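PDB 4PYS: beta-N-acetylhexosaminidase from Bacteroides fragilis, which probably hydrolyses terminal beta-linked N-acetylhexosamine residues from glycans. Local coordinates for residues Gly79-Val84 against Cys121-Asp126; Ser65-Lys70 against Glu87-Glu92; Lys179-Leu184 against Leu267-Asn272; Pro238-Phe243 against Asn257-Gly262. One frame throughout, in Å; residues are numbered along the deposited sequence.

Contact 1 (Gly79-Val84 against Cys121-Asp126)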
# COMPACT_ATOMS: atom_id res chain seq x y z
N GLY A 79 12.22 1.26 14.18
CA GLY A 79 13.06 2.43 14.42
C GLY A 79 14.53 2.16 14.13
O GLY A 79 14.96 1.01 14.09
N TYR A 80 15.30 3.22 13.92
CA TYR A 80 16.74 3.03 13.70
C TYR A 80 17.50 4.24 14.23
O TYR A 80 16.91 5.29 14.52
CB TYR A 80 17.03 2.83 12.21
CG TYR A 80 16.71 4.05 11.38
CD1 TYR A 80 15.44 4.23 10.84
CD2 TYR A 80 17.67 5.02 11.15
CE1 TYR A 80 15.14 5.37 10.10
CE2 TYR A 80 17.38 6.16 10.42
CZ TYR A 80 16.12 6.32 9.89
OH TYR A 80 15.84 7.46 9.17
N ARG A 81 18.81 4.07 14.36
CA ARG A 81 19.69 5.19 14.66
C ARG A 81 20.87 5.07 13.71
O ARG A 81 21.38 3.97 13.47
CB ARG A 81 20.16 5.13 16.12
CG ARG A 81 21.08 6.28 16.53
CD ARG A 81 21.60 6.09 17.96
NE ARG A 81 20.51 6.01 18.94
CZ ARG A 81 20.07 4.87 19.48
NH1 ARG A 81 20.64 3.72 19.16
NH2 ARG A 81 19.06 4.89 20.34
N ILE A 82 21.28 6.21 13.15
CA ILE A 82 22.48 6.26 12.32
C ILE A 82 23.44 7.24 12.95
O ILE A 82 23.04 8.36 13.25
CB ILE A 82 22.16 6.77 10.90
CG1 ILE A 82 21.24 5.80 10.15
CG2 ILE A 82 23.46 6.96 10.11
CD1 ILE A 82 20.76 6.35 8.78
N ARG A 83 24.69 6.82 13.18
CA ARG A 83 25.73 7.77 13.57
C ARG A 83 26.82 7.73 12.52
O ARG A 83 27.43 6.69 12.30
CB ARG A 83 26.32 7.42 14.94
CG ARG A 83 25.40 7.73 16.11
CD ARG A 83 25.98 7.19 17.40
NE ARG A 83 25.73 5.75 17.53
CZ ARG A 83 26.40 4.96 18.35
NH1 ARG A 83 27.37 5.45 19.11
NH2 ARG A 83 26.10 3.66 18.41
N VAL A 84 27.03 8.87 11.86
CA VAL A 84 28.15 9.02 10.94
C VAL A 84 29.21 9.85 11.64
O VAL A 84 28.94 10.99 12.03
CB VAL A 84 27.72 9.73 9.64
CG1 VAL A 84 28.93 9.95 8.72
CG2 VAL A 84 26.64 8.94 8.91
N CYS A 121 28.76 14.21 8.72
CA CYS A 121 28.63 13.63 10.05
C CYS A 121 27.30 14.03 10.68
O CYS A 121 26.81 15.15 10.48
CB CYS A 121 29.81 14.03 10.93
SG CYS A 121 31.37 13.36 10.30
N VAL A 122 26.70 13.11 11.42
CA VAL A 122 25.32 13.29 11.87
C VAL A 122 24.94 12.19 12.86
O VAL A 122 25.55 11.12 12.88
CB VAL A 122 24.35 13.25 10.66
CG1 VAL A 122 24.19 11.83 10.13
CG2 VAL A 122 22.98 13.82 11.03
N GLU A 123 23.96 12.47 13.71
CA GLU A 123 23.24 11.41 14.38
C GLU A 123 21.76 11.56 14.06
O GLU A 123 21.16 12.62 14.29
CB GLU A 123 23.47 11.45 15.90
CG GLU A 123 22.75 10.32 16.64
CD GLU A 123 23.20 10.19 18.09
OE1 GLU A 123 24.26 10.74 18.45
OE2 GLU A 123 22.47 9.54 18.86
N ILE A 124 21.18 10.50 13.50
CA ILE A 124 19.77 10.49 13.14
C ILE A 124 19.10 9.41 13.98
O ILE A 124 19.59 8.28 14.04
CB ILE A 124 19.61 10.12 11.66
CG1 ILE A 124 20.27 11.17 10.77
CG2 ILE A 124 18.13 9.99 11.30
CD1 ILE A 124 20.44 10.71 9.33
N THR A 125 18.01 9.77 14.65
CA THR A 125 17.23 8.81 15.43
C THR A 125 15.81 8.92 14.91
O THR A 125 15.26 10.03 14.84
CB THR A 125 17.24 9.16 16.93
OG1 THR A 125 18.59 9.35 17.36
CG2 THR A 125 16.61 8.03 17.72
N ASP A 126 15.21 7.80 14.54
CA ASP A 126 14.01 7.89 13.70
C ASP A 126 13.11 6.66 13.88
O ASP A 126 13.59 5.54 14.10
CB ASP A 126 14.46 8.04 12.24
CG ASP A 126 13.39 8.59 11.33
OD1 ASP A 126 12.41 9.20 11.85
OD2 ASP A 126 13.55 8.45 10.09
O HOH W 1 19.63 8.81 19.64

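Contact 2 (Ser65-Lys70 against Glu87-Glu92)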
# COMPACT_ATOMS: atom_id res chain seq x y z
N SER A 65 35.88 -2.15 10.66
CA SER A 65 34.85 -1.88 9.65
C SER A 65 34.60 -0.38 9.47
O SER A 65 34.88 0.42 10.38
CB SER A 65 33.55 -2.60 10.01
OG SER A 65 32.86 -1.95 11.06
N HIS A 66 34.12 -0.01 8.29
CA HIS A 66 33.69 1.36 7.97
C HIS A 66 32.22 1.53 8.33
O HIS A 66 31.77 2.64 8.65
CB HIS A 66 33.81 1.62 6.46
CG HIS A 66 35.20 1.58 5.93
ND1 HIS A 66 35.60 0.68 4.96
CD2 HIS A 66 36.29 2.34 6.20
CE1 HIS A 66 36.88 0.88 4.67
NE2 HIS A 66 37.32 1.88 5.41
N ILE A 67 31.46 0.45 8.21
CA ILE A 67 30.04 0.47 8.53
C ILE A 67 29.69 -0.74 9.37
O ILE A 67 30.04 -1.86 9.00
CB ILE A 67 29.16 0.43 7.26
CG1 ILE A 67 29.53 1.56 6.30
CG2 ILE A 67 27.69 0.50 7.64
CD1 ILE A 67 28.72 1.56 5.00
N SER A 68 29.04 -0.54 10.50
CA SER A 68 28.55 -1.67 11.28
C SER A 68 27.04 -1.63 11.44
O SER A 68 26.42 -0.57 11.48
CB SER A 68 29.26 -1.82 12.63
OG SER A 68 29.33 -0.59 13.31
N TRP A 69 26.45 -2.82 11.50
CA TRP A 69 25.01 -2.98 11.56
C TRP A 69 24.71 -3.69 12.87
O TRP A 69 25.02 -4.87 13.02
CB TRP A 69 24.55 -3.82 10.37
CG TRP A 69 24.95 -3.22 9.04
CD1 TRP A 69 26.14 -3.39 8.39
CD2 TRP A 69 24.16 -2.35 8.22
NE1 TRP A 69 26.14 -2.67 7.21
CE2 TRP A 69 24.94 -2.02 7.09
CE3 TRP A 69 22.88 -1.80 8.34
CZ2 TRP A 69 24.46 -1.19 6.07
CZ3 TRP A 69 22.41 -0.97 7.32
CH2 TRP A 69 23.19 -0.67 6.20
N LYS A 70 24.15 -2.95 13.83
CA LYS A 70 24.04 -3.47 15.19
C LYS A 70 22.59 -3.46 15.67
O LYS A 70 21.81 -2.62 15.26
CB LYS A 70 24.88 -2.61 16.15
CG LYS A 70 26.33 -2.44 15.72
CD LYS A 70 27.23 -3.46 16.36
CE LYS A 70 27.56 -3.03 17.79
NZ LYS A 70 28.68 -3.79 18.33
N GLU A 87 35.20 8.61 11.17
CA GLU A 87 35.86 7.31 11.05
C GLU A 87 34.96 6.17 10.56
O GLU A 87 35.43 5.25 9.90
CB GLU A 87 36.51 6.91 12.38
N ARG A 88 33.67 6.23 10.87
CA ARG A 88 32.79 5.10 10.58
C ARG A 88 31.32 5.48 10.61
O ARG A 88 30.96 6.59 11.01
CB ARG A 88 33.03 3.99 11.61
CG ARG A 88 32.59 4.38 13.02
CD ARG A 88 32.81 3.27 14.04
NE ARG A 88 34.22 3.04 14.32
CZ ARG A 88 34.90 1.98 13.88
NH1 ARG A 88 36.17 1.83 14.18
NH2 ARG A 88 34.28 1.06 13.15
N ILE A 89 30.48 4.55 10.16
CA ILE A 89 29.04 4.65 10.34
C ILE A 89 28.61 3.51 11.24
O ILE A 89 29.02 2.37 11.05
CB ILE A 89 28.29 4.49 9.01
CG1 ILE A 89 28.81 5.48 7.98
CG2 ILE A 89 26.79 4.68 9.23
CD1 ILE A 89 28.05 5.45 6.66
N ILE A 90 27.80 3.84 12.24
CA ILE A 90 27.17 2.81 13.05
C ILE A 90 25.68 2.90 12.82
O ILE A 90 25.06 3.94 13.09
CB ILE A 90 27.45 3.02 14.53
CG1 ILE A 90 28.95 2.95 14.77
CG2 ILE A 90 26.75 1.95 15.37
CD1 ILE A 90 29.34 3.36 16.14
N VAL A 91 25.10 1.82 12.31
CA VAL A 91 23.66 1.77 12.09
C VAL A 91 23.07 0.82 13.11
O VAL A 91 23.52 -0.32 13.24
CB VAL A 91 23.32 1.24 10.69
CG1 VAL A 91 21.80 1.28 10.47
CG2 VAL A 91 24.02 2.06 9.61
N GLU A 92 22.08 1.29 13.86
CA GLU A 92 21.41 0.44 14.83
C GLU A 92 19.93 0.34 14.52
O GLU A 92 19.33 1.31 14.06
CB GLU A 92 21.58 0.99 16.24
CG GLU A 92 23.00 0.97 16.73
CD GLU A 92 23.18 1.78 17.98
OE1 GLU A 92 23.13 3.03 17.91
OE2 GLU A 92 23.35 1.16 19.04
O HOH W 2 31.80 0.63 12.00

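Contact 3 (Lys179-Leu184 against Leu267-Asn272)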
# COMPACT_ATOMS: atom_id res chain seq x y z
N LYS A 179 -4.80 -21.70 -9.35
CA LYS A 179 -4.58 -22.94 -10.09
C LYS A 179 -5.83 -23.81 -10.14
O LYS A 179 -6.09 -24.49 -11.15
CB LYS A 179 -3.43 -23.74 -9.47
CG LYS A 179 -2.07 -23.05 -9.49
CD LYS A 179 -1.55 -22.93 -10.91
CE LYS A 179 -0.05 -22.66 -10.92
NZ LYS A 179 0.46 -22.59 -12.32
N ARG A 180 -6.60 -23.79 -9.06
CA ARG A 180 -7.78 -24.64 -8.96
C ARG A 180 -8.87 -24.19 -9.93
O ARG A 180 -9.70 -24.99 -10.36
CB ARG A 180 -8.33 -24.62 -7.53
CG ARG A 180 -9.36 -25.70 -7.28
CD ARG A 180 -10.25 -25.37 -6.11
NE ARG A 180 -11.33 -26.35 -5.99
CZ ARG A 180 -11.42 -27.23 -4.99
NH1 ARG A 180 -10.50 -27.22 -4.03
NH2 ARG A 180 -12.44 -28.08 -4.95
N TYR A 181 -8.87 -22.90 -10.26
CA TYR A 181 -9.86 -22.34 -11.16
C TYR A 181 -9.17 -21.51 -12.24
O TYR A 181 -9.14 -20.28 -12.16
CB TYR A 181 -10.88 -21.49 -10.39
CG TYR A 181 -11.61 -22.23 -9.28
CD1 TYR A 181 -12.47 -23.28 -9.56
CD2 TYR A 181 -11.44 -21.85 -7.95
CE1 TYR A 181 -13.15 -23.94 -8.55
CE2 TYR A 181 -12.11 -22.51 -6.93
CZ TYR A 181 -12.96 -23.56 -7.23
OH TYR A 181 -13.62 -24.21 -6.22
N PRO A 182 -8.61 -22.20 -13.25
CA PRO A 182 -7.80 -21.59 -14.31
C PRO A 182 -8.54 -20.51 -15.09
O PRO A 182 -7.89 -19.57 -15.55
CB PRO A 182 -7.47 -22.77 -15.22
CG PRO A 182 -7.56 -23.97 -14.35
CD PRO A 182 -8.68 -23.67 -13.39
N PHE A 183 -9.85 -20.62 -15.23
CA PHE A 183 -10.61 -19.66 -16.03
C PHE A 183 -10.64 -18.26 -15.43
O PHE A 183 -10.91 -17.29 -16.13
CB PHE A 183 -12.04 -20.15 -16.27
CG PHE A 183 -12.14 -21.35 -17.19
CD1 PHE A 183 -11.07 -21.71 -18.00
CD2 PHE A 183 -13.29 -22.11 -17.22
CE1 PHE A 183 -11.15 -22.81 -18.85
CE2 PHE A 183 -13.38 -23.23 -18.07
CZ PHE A 183 -12.31 -23.57 -18.88
N LEU A 184 -10.39 -18.15 -14.12
CA LEU A 184 -10.43 -16.84 -13.48
C LEU A 184 -9.46 -15.89 -14.17
O LEU A 184 -9.78 -14.73 -14.39
CB LEU A 184 -10.14 -16.92 -11.97
CG LEU A 184 -11.26 -17.47 -11.08
CD1 LEU A 184 -10.76 -17.62 -9.65
CD2 LEU A 184 -12.49 -16.58 -11.13
N LEU A 267 -19.67 -19.98 -1.70
CA LEU A 267 -18.83 -19.82 -0.51
C LEU A 267 -17.64 -20.77 -0.55
O LEU A 267 -16.51 -20.37 -0.31
CB LEU A 267 -19.64 -20.03 0.77
CG LEU A 267 -20.16 -18.73 1.41
CD1 LEU A 267 -21.23 -18.09 0.54
CD2 LEU A 267 -20.67 -18.96 2.82
N ILE A 268 -17.91 -22.04 -0.87
CA ILE A 268 -16.85 -23.03 -1.02
C ILE A 268 -15.83 -22.62 -2.09
O ILE A 268 -14.62 -22.75 -1.88
CB ILE A 268 -17.45 -24.43 -1.30
CG1 ILE A 268 -18.14 -24.97 -0.04
CG2 ILE A 268 -16.37 -25.40 -1.76
CD1 ILE A 268 -19.21 -26.00 -0.32
N PHE A 269 -16.32 -22.12 -3.22
CA PHE A 269 -15.46 -21.60 -4.27
C PHE A 269 -14.54 -20.51 -3.73
O PHE A 269 -13.33 -20.53 -3.94
CB PHE A 269 -16.30 -21.04 -5.42
CG PHE A 269 -15.50 -20.54 -6.60
CD1 PHE A 269 -14.91 -19.28 -6.59
CD2 PHE A 269 -15.36 -21.32 -7.75
CE1 PHE A 269 -14.18 -18.82 -7.68
CE2 PHE A 269 -14.64 -20.87 -8.85
CZ PHE A 269 -14.05 -19.62 -8.81
N LEU A 270 -15.13 -19.54 -3.05
CA LEU A 270 -14.37 -18.39 -2.58
C LEU A 270 -13.38 -18.79 -1.48
O LEU A 270 -12.27 -18.26 -1.40
CB LEU A 270 -15.32 -17.27 -2.14
CG LEU A 270 -16.09 -16.66 -3.31
CD1 LEU A 270 -17.16 -15.70 -2.84
CD2 LEU A 270 -15.14 -15.96 -4.27
N LYS A 271 -13.77 -19.75 -0.65
CA LYS A 271 -12.85 -20.30 0.34
C LYS A 271 -11.66 -20.99 -0.33
O LYS A 271 -10.51 -20.79 0.08
CB LYS A 271 -13.58 -21.28 1.27
CG LYS A 271 -14.48 -20.58 2.29
CD LYS A 271 -15.22 -21.59 3.16
CE LYS A 271 -16.05 -20.90 4.24
NZ LYS A 271 -16.99 -21.84 4.94
N ASN A 272 -11.92 -21.77 -1.38
CA ASN A 272 -10.85 -22.39 -2.15
C ASN A 272 -9.90 -21.35 -2.73
O ASN A 272 -8.68 -21.55 -2.75
CB ASN A 272 -11.42 -23.29 -3.25
CG ASN A 272 -12.13 -24.52 -2.70
OD1 ASN A 272 -11.88 -24.94 -1.56
ND2 ASN A 272 -13.02 -25.11 -3.49
O HOH W 3 -11.40 -27.83 -0.81

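Contact 4 (Pro238-Phe243 against Asn257-Gly262)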
# COMPACT_ATOMS: atom_id res chain seq x y z
N PRO A 238 -19.87 -18.78 -14.57
CA PRO A 238 -21.22 -18.22 -14.45
C PRO A 238 -22.05 -18.88 -13.35
O PRO A 238 -22.99 -18.26 -12.85
CB PRO A 238 -21.85 -18.52 -15.82
CG PRO A 238 -20.71 -18.74 -16.74
CD PRO A 238 -19.64 -19.38 -15.90
N ARG A 239 -21.70 -20.10 -12.97
CA ARG A 239 -22.40 -20.83 -11.92
C ARG A 239 -22.13 -20.26 -10.52
O ARG A 239 -22.77 -20.64 -9.55
CB ARG A 239 -22.05 -22.32 -11.97
CG ARG A 239 -22.62 -23.04 -13.18
CD ARG A 239 -22.28 -24.52 -13.16
NE ARG A 239 -23.02 -25.26 -14.19
CZ ARG A 239 -24.26 -25.70 -14.03
NH1 ARG A 239 -24.91 -25.50 -12.89
NH2 ARG A 239 -24.86 -26.36 -15.02
N LEU A 240 -21.16 -19.35 -10.44
CA LEU A 240 -20.89 -18.63 -9.20
C LEU A 240 -21.97 -17.58 -8.97
O LEU A 240 -22.14 -17.09 -7.85
CB LEU A 240 -19.54 -17.93 -9.28
CG LEU A 240 -18.33 -18.84 -9.24
CD1 LEU A 240 -17.07 -18.01 -9.21
CD2 LEU A 240 -18.43 -19.75 -8.04
N GLY A 241 -22.65 -17.20 -10.04
CA GLY A 241 -23.78 -16.30 -9.95
C GLY A 241 -25.00 -17.09 -9.54
O GLY A 241 -24.93 -18.31 -9.36
N CYS A 242 -26.13 -16.41 -9.41
CA CYS A 242 -27.37 -17.04 -8.99
C CYS A 242 -27.83 -18.11 -9.97
O CYS A 242 -28.53 -19.06 -9.59
CB CYS A 242 -28.46 -15.98 -8.81
SG CYS A 242 -27.90 -14.54 -7.85
N PHE A 243 -27.45 -17.96 -11.23
CA PHE A 243 -27.78 -18.93 -12.27
C PHE A 243 -26.63 -19.07 -13.27
O PHE A 243 -25.82 -18.16 -13.43
CB PHE A 243 -29.05 -18.51 -13.01
CG PHE A 243 -30.10 -17.89 -12.13
CD1 PHE A 243 -31.02 -18.69 -11.46
CD2 PHE A 243 -30.15 -16.52 -11.95
CE1 PHE A 243 -31.97 -18.12 -10.64
CE2 PHE A 243 -31.10 -15.94 -11.14
CZ PHE A 243 -32.02 -16.75 -10.48
N ASN A 257 -24.42 -7.85 -11.19
CA ASN A 257 -23.98 -9.24 -11.15
C ASN A 257 -22.84 -9.45 -10.17
O ASN A 257 -21.71 -9.03 -10.42
CB ASN A 257 -23.59 -9.73 -12.54
CG ASN A 257 -24.79 -9.99 -13.42
OD1 ASN A 257 -24.92 -9.40 -14.49
ND2 ASN A 257 -25.67 -10.87 -12.97
N ILE A 258 -23.14 -10.11 -9.06
CA ILE A 258 -22.17 -10.36 -8.01
C ILE A 258 -22.17 -11.84 -7.63
O ILE A 258 -23.03 -12.59 -8.09
CB ILE A 258 -22.47 -9.49 -6.76
CG1 ILE A 258 -23.77 -9.93 -6.09
CG2 ILE A 258 -22.53 -8.01 -7.13
CD1 ILE A 258 -24.30 -8.93 -5.09
N PHE A 259 -21.21 -12.25 -6.81
CA PHE A 259 -21.19 -13.62 -6.31
C PHE A 259 -22.46 -13.89 -5.51
O PHE A 259 -22.88 -13.06 -4.70
CB PHE A 259 -19.96 -13.87 -5.43
CG PHE A 259 -18.65 -13.75 -6.15
CD1 PHE A 259 -18.37 -14.56 -7.25
CD2 PHE A 259 -17.69 -12.84 -5.72
CE1 PHE A 259 -17.15 -14.46 -7.91
CE2 PHE A 259 -16.47 -12.73 -6.37
CZ PHE A 259 -16.20 -13.54 -7.48
N CYS A 260 -23.08 -15.04 -5.74
CA CYS A 260 -24.30 -15.40 -5.02
C CYS A 260 -23.98 -15.92 -3.62
O CYS A 260 -23.43 -17.01 -3.46
CB CYS A 260 -25.07 -16.45 -5.81
SG CYS A 260 -26.59 -17.00 -5.03
N ALA A 261 -24.32 -15.15 -2.59
CA ALA A 261 -24.09 -15.58 -1.21
C ALA A 261 -25.00 -16.75 -0.83
O ALA A 261 -24.75 -17.44 0.16
CB ALA A 261 -24.29 -14.42 -0.25
N GLY A 262 -26.05 -16.96 -1.61
CA GLY A 262 -27.02 -18.00 -1.33
C GLY A 262 -26.55 -19.41 -1.63
O GLY A 262 -27.07 -20.38 -1.08

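Contact 1 (Gly79-Val84 against Cys121-Asp126)
Tyr80 and Asp126 lie side by side at one end of an antiparallel strand pair, their side chains on the same face of the sheet. Tyr80 CG stands between its backbone N and carbonyl carbon (chi1 65°), and the ring lies beside Asp126: CZ rests 3.4 Å from Asp126 CB, and ring and carboxylate planes stand 77° apart. Tyr80 OH is 2.7 Å from Asp126 OD2, a weak bond, and also pairs with Ser105 OG on helix 96-109. The other carboxylate oxygen, Asp126 OD1, takes the N-H groups of Gly16 and Trp462. On the same face Ile124 CG2 touches Tyr80 CE2 at 4.0 Å, and Val84 CG2 meets Val122 CG1.

The backbones bond in the regular antiparallel pattern: Tyr80-Asp126, Ile82-Ile124 and Val84-Val122 are hydrogen-bonded pairs, each with two N-H...O links, such as Ile82 N to Ile124 O at 2.8 Å. Arg81-Thr125 and Arg83-Glu123 are the non-hydrogen-bonded pairs between them. This is the middle of the mixed sheet in the N-terminal family 20 domain, whose helix 96-109 packs on the Tyr80, Ile82 and Val122 side.

The other face is polar. Arg81 and Glu123 point the same way, but Arg81 NE stays 4.0 Å from Glu123 OE2, and one water joins them, accepting from Arg81 NE in the guanidinium plane, donating to Glu123 OE2 and lying 2.6 Å from Thr125 OG1. Arg83 CG packs on Glu123 CG at 3.7 Å. The arginine tips turn to the next strand: both form salt bridges with Glu92, and Arg81 with Asp72 too.

Contact 2 (Ser65-Lys70 against Glu87-Glu92)
Ile67-Lys70 and Ile89-Glu92 run side by side as parallel strands, 17° apart in direction, within the mixed sheet of the N-terminal family 20 domain; strand 80-84, between them in sequence, lies on the far side of 89-93.

Backbone bonding follows the staggered parallel pattern. Ile89 N donates to His66 O and Val91 N to Ser68 O, while Ser68 N and Lys70 N return bonds to Ile89 O and Val91 O, the last at 2.8 Å and 169°. CA-H...O contacts accompany them, among them Glu92 CA to Lys70 O at 3.1 Å.

Apolar side chains fill the face of Ile67, Trp69, Ile89 and Val91. Trp69 and Val91 lie side by side, pointing the same way, with Trp69 CE3 3.9 Å from Val91 CB. Val91 CG2 and Ile67 CG2 sit over the same indole face, both offset toward its rim; Ile67 CG2 is the nearer, 3.3 Å above the plane. Ile67 CG1 also meets Ile89 CD1 at 4.2 Å. Phe42 and Phe46 meet the Trp69 ring from elsewhere, and helix 96-109 touches both Trp69 and Val91.

The face of Ser68, Ile90, Lys70 and Glu92 is more polar. Lys70 NZ and Ser68 OG both bind the Glu62 carboxylate, and Lys70 CB lies beside Glu92 CG. Just before the strands, Arg88 bends at chi3 and gives NH1 to Val63 O, while Ser65 OG bonds to Glu62 O. A water in the guanidinium plane accepts from Arg88 NH2 at 2.8 Å and donates to Ser65 OG at 2.9 Å and to Ser68 OG.

Contact 3 (Lys179-Leu184 against Leu267-Asn272)
Tyr181 and Phe269 stack face to face, their centroids 3.8 Å apart and their planes 22° from parallel. The two side chains slide past each other in opposite directions, and Phe269 CE2 comes down over the centre of the tyrosine ring, 3.1 Å above its plane. Phe269 CG is anti to its backbone N, which starts the side chain on its way from helix 264-280 to Tyr181. Leu184, just past Tyr181, meets the phenyl ring tip to tip, with its CD1 3.9 Å from Phe269 CZ. The opposite tyrosine face carries Arg180 CG over its centre.

One helical turn beyond Phe269, Asn272 crosses both Arg180 and Tyr181 obliquely. Its ND2 donates to Tyr181 OH at 2.9 Å in a nearly straight bond (174°) lying in the amide plane. The same amide stacks on the Arg180 guanidinium, planes 14° apart, with Asn272 ND2 over the centre of the cation, 3.1 Å from Arg180 CZ. A water donates to Asn272 OD1 and accepts weakly from Arg180 NH1.

The contact joins the loop leading into helix 183-186 to helix 264-280 of the catalytic domain, a TIM-barrel family; Glu276, farther along that helix, also takes the N-H groups of Lys179 and Arg180. Arg180 and Asn272 meet as a flat stack without a hydrogen bond between their nitrogens, all of them donors; the straight bond goes to the tyrosine hydroxyl, which would hold the amide's rotation.

Contact 4 (Pro238-Phe243 against Asn257-Gly262)
Leu240 O accepts a nearly straight hydrogen bond from Cys260 N, 3.1 Å long and 173° at the hydrogen, which ties two irregular pieces of chain together, the nearest CA atoms, Gly241 CA and Cys260 CA, being 5.0 Å apart. Both belong to the long connection between helices 231-236 and 264-280 of the catalytic domain, and together they bring Cys242 and Cys260 to a four-cysteine zinc site completed by Cys301 and Cys304. The last two form a CxxC pair at the start of helix 302-310, so the metal clamps the connection to a later part of the chain.

Leu240 O is gripped twice, for Thr266 OG1 also bonds to it. The 3-10 turn 238-240 is closed by Gly241 N bonding to Pro238 O, and just past it the chain leads into Cys242. On the side of Leu240 away from the metal, its side chain lies alongside Phe259, pointing the same way, with Leu240 CD1 3.8 Å from Phe259 CE1. Helices 231-236 and 264-280 touch both residues, making this the apolar part of the contact. Trp298 NE1 donates to Phe259 O, and Lys263 NZ to Cys242 O.

At the metal the two sulphur ligands arrive from different first torsions: Cys260 SG is anti to its backbone N (chi1 179°), Cys242 SG anti to its carbonyl carbon (chi1 -47°). Cys260 CB packs 3.8 Å from Cys242 N, and the two sulphurs, Cys242 SG and Cys260 SG, stand 4.0 Å apart.

Overall arrangement
Contacts 1 and 2 share one mixed sheet in the N-terminal domain, their centres 11 Å apart. Strands 80-84 and 89-93 are neighbours in it, giving the order 67-71, 89-93, 80-84, 117-126, and along the chain the segments of the two contacts alternate. Contacts 3 and 4 lie in the catalytic domain, far from the first pair, with centres about 48 to 59 Å away. Contact 4 is nested in the loop closed by contact 3, 13 Å away between centres, and they meet where Leu240 packs on Phe269. The zinc-bound connection is thus joined to helix 264-280, well apart from the N-terminal sheet.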